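Local structure of galacto-N-biose/lacto-N-biose I transporter substrate-binding protein (Bifidobacterium longum, 2Z8F) at residues F135-E140 with S266-V271; Y169-Q174 with G246-A251; A237-G242 with P255-S260. The protein binds galacto-N-biose and lacto-N-biose I, here holds the related lacto-N-tetraose, and probably delivers such sugars to an ABC transporter. All coordinates share one frame; numbering follows the deposited sequence.

Contact 1: F135-E140 with S266-V271; sequences FYNKAE and SGEWQV
Y136 and Q270 are the hydrogen-bonded pair where strand 132-137, the middle strand of a three-stranded antiparallel sheet, meets the edge strand 269-273 just before turning into helix 138-143. Y136 N donates a hydrogen bond to Q270 O at 3.0 Å. The return bond, Q270 N to Y136 O, is shorter at 2.8 Å. The Y136 ring bears on CB of Q270, while on the opposite face of the sheet F135 and V271 lie side by side, with F135 CD1 3.8 Å from V271 CG2.

Also on the F135 face, N137 CB sits above the centre of the six-membered ring of W269, a CH-pi contact of 4.1 Å measured from CB to the centroid. The same indole also comes close to the Y136-N137 peptide through its CE3; its NE1 is taken by T264 O.

N137 is the N-cap of helix 138-143. Its CG is anti to the backbone N (chi1 -175°), and the amide beyond it works in two directions. OD1 accepts from E140 N at 3.0 Å, with the donor standing 51° out of the carbonyl plane. ND2 gives an almost straight bond (167°) of 3.0 Å to E268 OE2, reaching that oxygen on its anti side. The E268 backbone joins in as well: its O receives K138 N at 2.9 Å. A139 CB packs against the carboxylate, 3.5 Å from E268 CD. One water donates to both E268 OE2 and E140 OE2, which probably eases the repulsion between the two acids. The whole is a strand-to-helix junction with an Asn N-cap, clamped to the neighbouring antiparallel strand within one lobe of a solute-binding protein.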
loop_
_atom_site.group_PDB
_atom_site.type_symbol
_atom_site.label_atom_id
_atom_site.label_comp_id
_atom_site.label_asym_id
_atom_site.label_seq_id
_atom_site.Cartn_x
_atom_site.Cartn_y
_atom_site.Cartn_z
ATOM N N PHE A 135 10.319 -8.250 -6.606
ATOM C CA PHE A 135 11.421 -8.823 -5.833
ATOM C C PHE A 135 11.760 -10.171 -6.465
ATOM O O PHE A 135 10.853 -10.980 -6.768
ATOM C CB PHE A 135 11.006 -9.138 -4.375
ATOM C CG PHE A 135 10.694 -7.933 -3.488
ATOM C CD1 PHE A 135 10.931 -6.619 -3.898
ATOM C CD2 PHE A 135 10.213 -8.146 -2.183
ATOM C CE1 PHE A 135 10.633 -5.546 -3.060
ATOM C CE2 PHE A 135 9.937 -7.093 -1.331
ATOM C CZ PHE A 135 10.145 -5.759 -1.779
ATOM N N TYR A 136 13.044 -10.465 -6.611
ATOM C CA TYR A 136 13.436 -11.778 -7.162
ATOM C C TYR A 136 14.802 -12.213 -6.661
ATOM O O TYR A 136 15.653 -11.363 -6.338
ATOM C CB TYR A 136 13.394 -11.803 -8.710
ATOM C CG TYR A 136 14.488 -10.970 -9.323
ATOM C CD1 TYR A 136 15.630 -11.565 -9.883
ATOM C CD2 TYR A 136 14.404 -9.583 -9.307
ATOM C CE1 TYR A 136 16.651 -10.785 -10.421
ATOM C CE2 TYR A 136 15.420 -8.806 -9.837
ATOM C CZ TYR A 136 16.531 -9.406 -10.385
ATOM O OH TYR A 136 17.513 -8.578 -10.885
ATOM N N ASN A 137 14.998 -13.528 -6.594
ATOM C CA ASN A 137 16.305 -14.084 -6.230
ATOM C C ASN A 137 17.146 -14.289 -7.479
ATOM O O ASN A 137 16.932 -15.225 -8.246
ATOM C CB ASN A 137 16.173 -15.375 -5.423
ATOM C CG ASN A 137 17.520 -15.875 -4.941
ATOM O OD1 ASN A 137 18.478 -15.856 -5.691
ATOM N ND2 ASN A 137 17.596 -16.307 -3.687
ATOM N N LYS A 138 18.107 -13.385 -7.671
ATOM C CA LYS A 138 18.906 -13.361 -8.894
ATOM C C LYS A 138 19.714 -14.647 -9.066
ATOM O O LYS A 138 19.872 -15.137 -10.178
ATOM C CB LYS A 138 19.817 -12.127 -8.902
ATOM C CG LYS A 138 20.674 -12.031 -10.159
ATOM C CD LYS A 138 21.093 -10.618 -10.475
ATOM C CE LYS A 138 21.784 -10.584 -11.843
ATOM N NZ LYS A 138 21.710 -9.243 -12.462
ATOM N N ALA A 139 20.229 -15.191 -7.964
ATOM C CA ALA A 139 20.982 -16.447 -8.007
ATOM C C ALA A 139 20.130 -17.629 -8.488
ATOM O O ALA A 139 20.600 -18.462 -9.271
ATOM C CB ALA A 139 21.568 -16.745 -6.632
ATOM N N GLU A 140 18.897 -17.708 -7.999
ATOM C CA GLU A 140 17.990 -18.791 -8.383
ATOM C C GLU A 140 17.518 -18.615 -9.834
ATOM O O GLU A 140 17.323 -19.599 -10.546
ATOM C CB GLU A 140 16.802 -18.898 -7.429
ATOM C CG GLU A 140 17.196 -19.205 -5.965
ATOM C CD GLU A 140 17.632 -20.652 -5.706
ATOM O OE1 GLU A 140 17.632 -21.499 -6.633
ATOM O OE2 GLU A 140 17.974 -20.943 -4.531
ATOM N N SER A 266 19.474 -14.347 1.497
ATOM C CA SER A 266 20.200 -13.118 1.815
ATOM C C SER A 266 21.470 -12.979 0.968
ATOM O O SER A 266 22.260 -13.922 0.856
ATOM C CB SER A 266 20.553 -13.051 3.306
ATOM O OG SER A 266 21.342 -11.910 3.560
ATOM N N GLY A 267 21.662 -11.808 0.375
ATOM C CA GLY A 267 22.759 -11.576 -0.544
ATOM C C GLY A 267 22.432 -11.826 -2.007
ATOM O O GLY A 267 23.211 -11.446 -2.894
ATOM N N GLU A 268 21.288 -12.460 -2.275
ATOM C CA GLU A 268 20.946 -12.842 -3.652
ATOM C C GLU A 268 19.687 -12.154 -4.170
ATOM O O GLU A 268 19.445 -12.138 -5.379
ATOM C CB GLU A 268 20.751 -14.351 -3.756
ATOM C CG GLU A 268 21.907 -15.147 -3.190
ATOM C CD GLU A 268 21.612 -16.628 -3.094
ATOM O OE1 GLU A 268 22.583 -17.396 -3.215
ATOM O OE2 GLU A 268 20.437 -17.039 -2.899
ATOM N N TRP A 269 18.885 -11.621 -3.256
ATOM C CA TRP A 269 17.649 -10.919 -3.656
ATOM C C TRP A 269 17.943 -9.580 -4.317
ATOM O O TRP A 269 18.948 -8.924 -4.011
ATOM C CB TRP A 269 16.688 -10.744 -2.488
ATOM C CG TRP A 269 16.051 -12.015 -2.025
ATOM C CD1 TRP A 269 16.502 -12.854 -1.019
ATOM C CD2 TRP A 269 14.861 -12.613 -2.541
ATOM N NE1 TRP A 269 15.645 -13.920 -0.888
ATOM C CE2 TRP A 269 14.633 -13.797 -1.805
ATOM C CE3 TRP A 269 13.947 -12.250 -3.546
ATOM C CZ2 TRP A 269 13.536 -14.626 -2.042
ATOM C CZ3 TRP A 269 12.841 -13.096 -3.793
ATOM C CH2 TRP A 269 12.658 -14.270 -3.038
ATOM N N GLN A 270 17.083 -9.207 -5.264
ATOM C CA GLN A 270 17.180 -7.935 -5.965
ATOM C C GLN A 270 15.784 -7.342 -6.125
ATOM O O GLN A 270 14.780 -8.065 -6.039
ATOM C CB GLN A 270 17.784 -8.127 -7.363
ATOM C CG GLN A 270 19.222 -8.612 -7.395
ATOM C CD GLN A 270 20.190 -7.514 -6.998
ATOM O OE1 GLN A 270 20.571 -7.394 -5.835
ATOM N NE2 GLN A 270 20.547 -6.679 -7.949
ATOM N N VAL A 271 15.731 -6.029 -6.354
ATOM C CA VAL A 271 14.486 -5.342 -6.689
ATOM C C VAL A 271 14.593 -4.894 -8.142
ATOM O O VAL A 271 15.624 -4.354 -8.563
ATOM C CB VAL A 271 14.242 -4.126 -5.792
ATOM C CG1 VAL A 271 13.002 -3.344 -6.218
ATOM C CG2 VAL A 271 14.099 -4.573 -4.328
HETATM O O HOH W 1 19.896 -19.546 -2.259
#

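Contact 2: Y169-Q174 with G246-A251; sequences YIMSYQ and GTVAAA
Q174 meets T247 and V248 with a flat carboxamide, and it is the NE2 end that works: S172 OG lies close to the amide plane, 2.8 Å from NE2, and a water accepts a second bond from the same nitrogen. The 169-174 loop runs beside the start of strand 246-250, an outer strand of the lobe's three-stranded antiparallel sheet, without forming regular beta pairs with it.

The polar groups close into a ring. S172 OG, placed between the backbone N and the carbonyl carbon (chi1 74°), donates a short bond of 2.6 Å to T247 OG1. T247 OG1 in turn donates to V248 O at 2.8 Å, and the water, donating to V248 O, leads back to Q174 NE2. Each hydroxyl therefore both accepts and donates, which fixes its rotation in this buried spot. The S172 and V248 amide nitrogens, by contrast, are buried with no partner.

At the other end G246 N makes a weak bond of 3.3 Å to Y169 O. The absence of a side chain matters at G246, since a CB there would clash with I170 O. Farther along, M171 bends at chi2 and chi3, and its SD rests 3.8 Å from V248 CG2.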
loop_
_atom_site.group_PDB
_atom_site.type_symbol
_atom_site.label_atom_id
_atom_site.label_comp_id
_atom_site.label_asym_id
_atom_site.label_seq_id
_atom_site.Cartn_x
_atom_site.Cartn_y
_atom_site.Cartn_z
ATOM N N TYR A 169 8.918 -20.917 -8.108
ATOM C CA TYR A 169 7.843 -20.018 -8.576
ATOM C C TYR A 169 8.376 -18.604 -8.658
ATOM O O TYR A 169 8.923 -18.096 -7.686
ATOM C CB TYR A 169 6.597 -20.147 -7.669
ATOM C CG TYR A 169 6.190 -21.607 -7.598
ATOM C CD1 TYR A 169 5.491 -22.212 -8.645
ATOM C CD2 TYR A 169 6.621 -22.417 -6.539
ATOM C CE1 TYR A 169 5.179 -23.593 -8.618
ATOM C CE2 TYR A 169 6.320 -23.806 -6.504
ATOM C CZ TYR A 169 5.602 -24.378 -7.548
ATOM O OH TYR A 169 5.284 -25.732 -7.525
ATOM N N ILE A 170 8.257 -17.991 -9.845
ATOM C CA ILE A 170 8.705 -16.623 -10.026
ATOM C C ILE A 170 7.542 -15.605 -9.913
ATOM O O ILE A 170 7.728 -14.420 -10.193
ATOM C CB ILE A 170 9.495 -16.418 -11.342
ATOM C CG1 ILE A 170 8.620 -16.638 -12.582
ATOM C CG2 ILE A 170 10.747 -17.347 -11.362
ATOM C CD1 ILE A 170 9.295 -16.154 -13.935
ATOM N N MET A 171 6.362 -16.088 -9.518
ATOM C CA MET A 171 5.239 -15.216 -9.207
ATOM C C MET A 171 4.432 -15.786 -8.045
ATOM O O MET A 171 4.379 -17.009 -7.839
ATOM C CB MET A 171 4.358 -15.016 -10.466
ATOM C CG MET A 171 3.274 -13.928 -10.366
ATOM S SD MET A 171 3.819 -12.326 -9.729
ATOM C CE MET A 171 4.960 -11.846 -10.986
ATOM N N SER A 172 3.854 -14.892 -7.260
ATOM C CA SER A 172 2.796 -15.268 -6.329
ATOM C C SER A 172 1.465 -14.658 -6.743
ATOM O O SER A 172 1.418 -13.563 -7.332
ATOM C CB SER A 172 3.139 -14.882 -4.897
ATOM O OG SER A 172 3.022 -13.472 -4.696
ATOM N N TYR A 173 0.399 -15.407 -6.505
ATOM C CA TYR A 173 -0.964 -14.917 -6.611
ATOM C C TYR A 173 -1.480 -14.816 -5.186
ATOM O O TYR A 173 -1.542 -15.842 -4.495
ATOM C CB TYR A 173 -1.794 -15.929 -7.401
ATOM C CG TYR A 173 -3.256 -15.608 -7.545
ATOM C CD1 TYR A 173 -3.686 -14.643 -8.452
ATOM C CD2 TYR A 173 -4.231 -16.300 -6.810
ATOM C CE1 TYR A 173 -5.043 -14.362 -8.605
ATOM C CE2 TYR A 173 -5.598 -16.035 -6.974
ATOM C CZ TYR A 173 -5.996 -15.056 -7.881
ATOM O OH TYR A 173 -7.341 -14.765 -8.072
ATOM N N GLN A 174 -1.855 -13.607 -4.770
ATOM C CA GLN A 174 -2.174 -13.325 -3.376
ATOM C C GLN A 174 -3.657 -12.977 -3.249
ATOM O O GLN A 174 -4.047 -11.795 -3.306
ATOM C CB GLN A 174 -1.284 -12.182 -2.867
ATOM C CG GLN A 174 0.193 -12.536 -2.889
ATOM C CD GLN A 174 1.087 -11.392 -2.514
ATOM O OE1 GLN A 174 0.640 -10.417 -1.920
ATOM N NE2 GLN A 174 2.364 -11.505 -2.857
ATOM N N GLY A 246 10.430 -15.246 -6.797
ATOM C CA GLY A 246 10.093 -13.970 -7.428
ATOM C C GLY A 246 8.661 -13.621 -7.127
ATOM O O GLY A 246 7.790 -14.503 -7.065
ATOM N N THR A 247 8.381 -12.328 -6.967
ATOM C CA THR A 247 6.987 -11.884 -6.762
ATOM C C THR A 247 6.862 -10.368 -6.921
ATOM O O THR A 247 7.811 -9.617 -6.673
ATOM C CB THR A 247 6.408 -12.300 -5.359
ATOM O OG1 THR A 247 5.021 -11.922 -5.266
ATOM C CG2 THR A 247 7.174 -11.655 -4.234
ATOM N N VAL A 248 5.685 -9.935 -7.357
ATOM C CA VAL A 248 5.294 -8.551 -7.191
ATOM C C VAL A 248 5.215 -8.264 -5.691
ATOM O O VAL A 248 4.837 -9.132 -4.894
ATOM C CB VAL A 248 3.925 -8.276 -7.833
ATOM C CG1 VAL A 248 3.404 -6.880 -7.499
ATOM C CG2 VAL A 248 3.989 -8.516 -9.353
ATOM N N ALA A 249 5.612 -7.060 -5.319
ATOM C CA ALA A 249 5.505 -6.613 -3.940
ATOM C C ALA A 249 5.301 -5.116 -3.900
ATOM O O ALA A 249 5.849 -4.415 -4.751
ATOM C CB ALA A 249 6.798 -6.989 -3.186
ATOM N N ALA A 250 4.529 -4.631 -2.928
ATOM C CA ALA A 250 4.509 -3.187 -2.623
ATOM C C ALA A 250 5.871 -2.800 -2.037
ATOM O O ALA A 250 6.470 -3.585 -1.320
ATOM C CB ALA A 250 3.368 -2.839 -1.654
ATOM N N ALA A 251 6.381 -1.616 -2.364
ATOM C CA ALA A 251 7.722 -1.222 -1.893
ATOM C C ALA A 251 7.869 -1.306 -0.347
ATOM O O ALA A 251 8.953 -1.684 0.155
ATOM C CB ALA A 251 8.121 0.190 -2.422
HETATM O O HOH W 2 4.574 -9.791 -2.128
#

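Contact 3: A237-G242 with P255-S260; sequences ASIKDG and PLFMTS
Apolar contact carries most of the meeting between I239 and F257, on helices 233-240 and 254-261. CD1 of I239 stands over one face of the F257 ring, 4.0 Å from the ring centroid and displaced toward the rim, a CH-pi contact. Its closest ring atom is F257 CE1, at 3.6 Å from I239 CD1. CG1 and CG2 follow at the CZ side of the ring, and CD1 also touches S260 CB at 4.0 Å. CG of F257 lies anti to the backbone N (chi1 -166°), which carries the side chain toward helix 233-240. An alanine in place of I239 would probably leave this face of F257 without its cover, opening a gap between the helices and setting the ring freer to shift.

The polar contact is a single bond near the outside. K240 lies with its CG and CE alongside S260 O, and the bend at chi4 (-65°) brings NZ back to donate to S260 O at 3.1 Å. NZ stands well above the carbonyl plane, 50° out of it. S260 O belongs to the last turn of its helix, so the ammonium charge is likely to suit the negative end of the helix dipole.

F257 also meets W269 and F135 edge-to-face, and L256, next to it, touches the bound galactose. Two helices packed over one face of a sheet, with a strand between them in sequence, are typical of the alpha/beta lobes of solute-binding proteins.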
loop_
_atom_site.group_PDB
_atom_site.type_symbol
_atom_site.label_atom_id
_atom_site.label_comp_id
_atom_site.label_asym_id
_atom_site.label_seq_id
_atom_site.Cartn_x
_atom_site.Cartn_y
_atom_site.Cartn_z
ATOM N N ALA A 237 6.719 -19.577 4.648
ATOM C CA ALA A 237 7.340 -20.882 4.408
ATOM C C ALA A 237 7.849 -21.030 2.975
ATOM O O ALA A 237 8.911 -21.619 2.754
ATOM C CB ALA A 237 6.379 -22.016 4.765
ATOM N N SER A 238 7.124 -20.460 2.005
ATOM C CA SER A 238 7.526 -20.565 0.603
ATOM C C SER A 238 8.771 -19.750 0.306
ATOM O O SER A 238 9.514 -20.103 -0.598
ATOM C CB SER A 238 6.395 -20.181 -0.364
ATOM O OG SER A 238 6.144 -18.787 -0.353
ATOM N N ILE A 239 8.993 -18.675 1.066
ATOM C CA ILE A 239 10.237 -17.907 0.952
ATOM C C ILE A 239 11.374 -18.658 1.659
ATOM O O ILE A 239 12.467 -18.839 1.090
ATOM C CB ILE A 239 10.144 -16.467 1.547
ATOM C CG1 ILE A 239 8.909 -15.715 1.043
ATOM C CG2 ILE A 239 11.414 -15.658 1.179
ATOM C CD1 ILE A 239 8.552 -14.489 1.883
ATOM N N LYS A 240 11.097 -19.089 2.886
ATOM C CA LYS A 240 12.106 -19.777 3.719
ATOM C C LYS A 240 12.664 -21.025 3.047
ATOM O O LYS A 240 13.887 -21.281 3.113
ATOM C CB LYS A 240 11.526 -20.182 5.075
ATOM C CG LYS A 240 11.159 -19.059 6.001
ATOM C CD LYS A 240 10.683 -19.654 7.321
ATOM C CE LYS A 240 9.729 -18.759 8.071
ATOM N NZ LYS A 240 10.365 -17.499 8.508
ATOM N N ASP A 241 11.771 -21.790 2.406
ATOM C CA ASP A 241 12.121 -23.075 1.789
ATOM C C ASP A 241 12.665 -22.959 0.376
ATOM O O ASP A 241 12.937 -23.966 -0.272
ATOM C CB ASP A 241 10.974 -24.099 1.889
ATOM C CG ASP A 241 9.762 -23.770 1.017
ATOM O OD1 ASP A 241 9.884 -23.070 -0.018
ATOM O OD2 ASP A 241 8.666 -24.267 1.363
ATOM N N GLY A 242 12.793 -21.719 -0.106
ATOM C CA GLY A 242 13.460 -21.452 -1.366
ATOM C C GLY A 242 12.586 -21.637 -2.592
ATOM O O GLY A 242 13.087 -21.554 -3.711
ATOM N N PRO A 255 11.197 -4.685 4.413
ATOM C CA PRO A 255 11.668 -5.295 5.680
ATOM C C PRO A 255 10.782 -6.440 6.140
ATOM O O PRO A 255 11.253 -7.379 6.809
ATOM C CB PRO A 255 11.585 -4.143 6.672
ATOM C CG PRO A 255 10.497 -3.230 6.116
ATOM C CD PRO A 255 10.681 -3.314 4.614
ATOM N N LEU A 256 9.502 -6.380 5.796
ATOM C CA LEU A 256 8.571 -7.462 6.128
ATOM C C LEU A 256 8.967 -8.769 5.452
ATOM O O LEU A 256 9.000 -9.842 6.071
ATOM C CB LEU A 256 7.152 -7.052 5.731
ATOM C CG LEU A 256 6.647 -5.681 6.228
ATOM C CD1 LEU A 256 5.193 -5.485 5.772
ATOM C CD2 LEU A 256 6.760 -5.509 7.755
ATOM N N PHE A 257 9.248 -8.661 4.151
ATOM C CA PHE A 257 9.704 -9.761 3.342
ATOM C C PHE A 257 11.018 -10.336 3.873
ATOM O O PHE A 257 11.181 -11.571 3.943
ATOM C CB PHE A 257 9.835 -9.271 1.888
ATOM C CG PHE A 257 9.977 -10.377 0.876
ATOM C CD1 PHE A 257 8.836 -10.921 0.261
ATOM C CD2 PHE A 257 11.234 -10.853 0.518
ATOM C CE1 PHE A 257 8.977 -11.951 -0.694
ATOM C CE2 PHE A 257 11.385 -11.880 -0.423
ATOM C CZ PHE A 257 10.258 -12.419 -1.030
ATOM N N MET A 258 11.928 -9.449 4.278
ATOM C CA MET A 258 13.231 -9.848 4.822
ATOM C C MET A 258 13.034 -10.680 6.063
ATOM O O MET A 258 13.582 -11.778 6.156
ATOM C CB MET A 258 14.062 -8.625 5.174
ATOM C CG MET A 258 14.725 -8.008 3.963
ATOM S SD MET A 258 15.441 -6.400 4.317
ATOM C CE MET A 258 16.444 -6.861 5.754
ATOM N N THR A 259 12.222 -10.170 6.984
ATOM C CA THR A 259 11.888 -10.906 8.223
ATOM C C THR A 259 11.229 -12.247 7.903
ATOM O O THR A 259 11.598 -13.272 8.488
ATOM C CB THR A 259 10.995 -10.092 9.164
ATOM O OG1 THR A 259 11.690 -8.911 9.593
ATOM C CG2 THR A 259 10.615 -10.917 10.408
ATOM N N SER A 260 10.280 -12.245 6.957
ATOM C CA SER A 260 9.543 -13.459 6.585
ATOM C C SER A 260 10.433 -14.525 5.945
ATOM O O SER A 260 10.142 -15.719 6.034
ATOM C CB SER A 260 8.371 -13.119 5.637
ATOM O OG SER A 260 7.309 -12.498 6.338
#

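In the fold
From the N terminus, residues 135-140 come first and open the longest loop, which contact 1 closes only when the chain returns at 266-271. Contacts 2 and 3 both nest inside it. They cross each other: 169-174 waits for 246-251, but 237-242 comes before that partner and finds its own at 255-260. In the fold, contact 1 joins the middle strand to one edge of the three-stranded sheet, contact 2 sets a loop against the other edge, and contact 3 packs two helices over a face. F257 links all three, its ring touching F135, W269 and T247, while F135 O probably bonds to T247 N across the sheet.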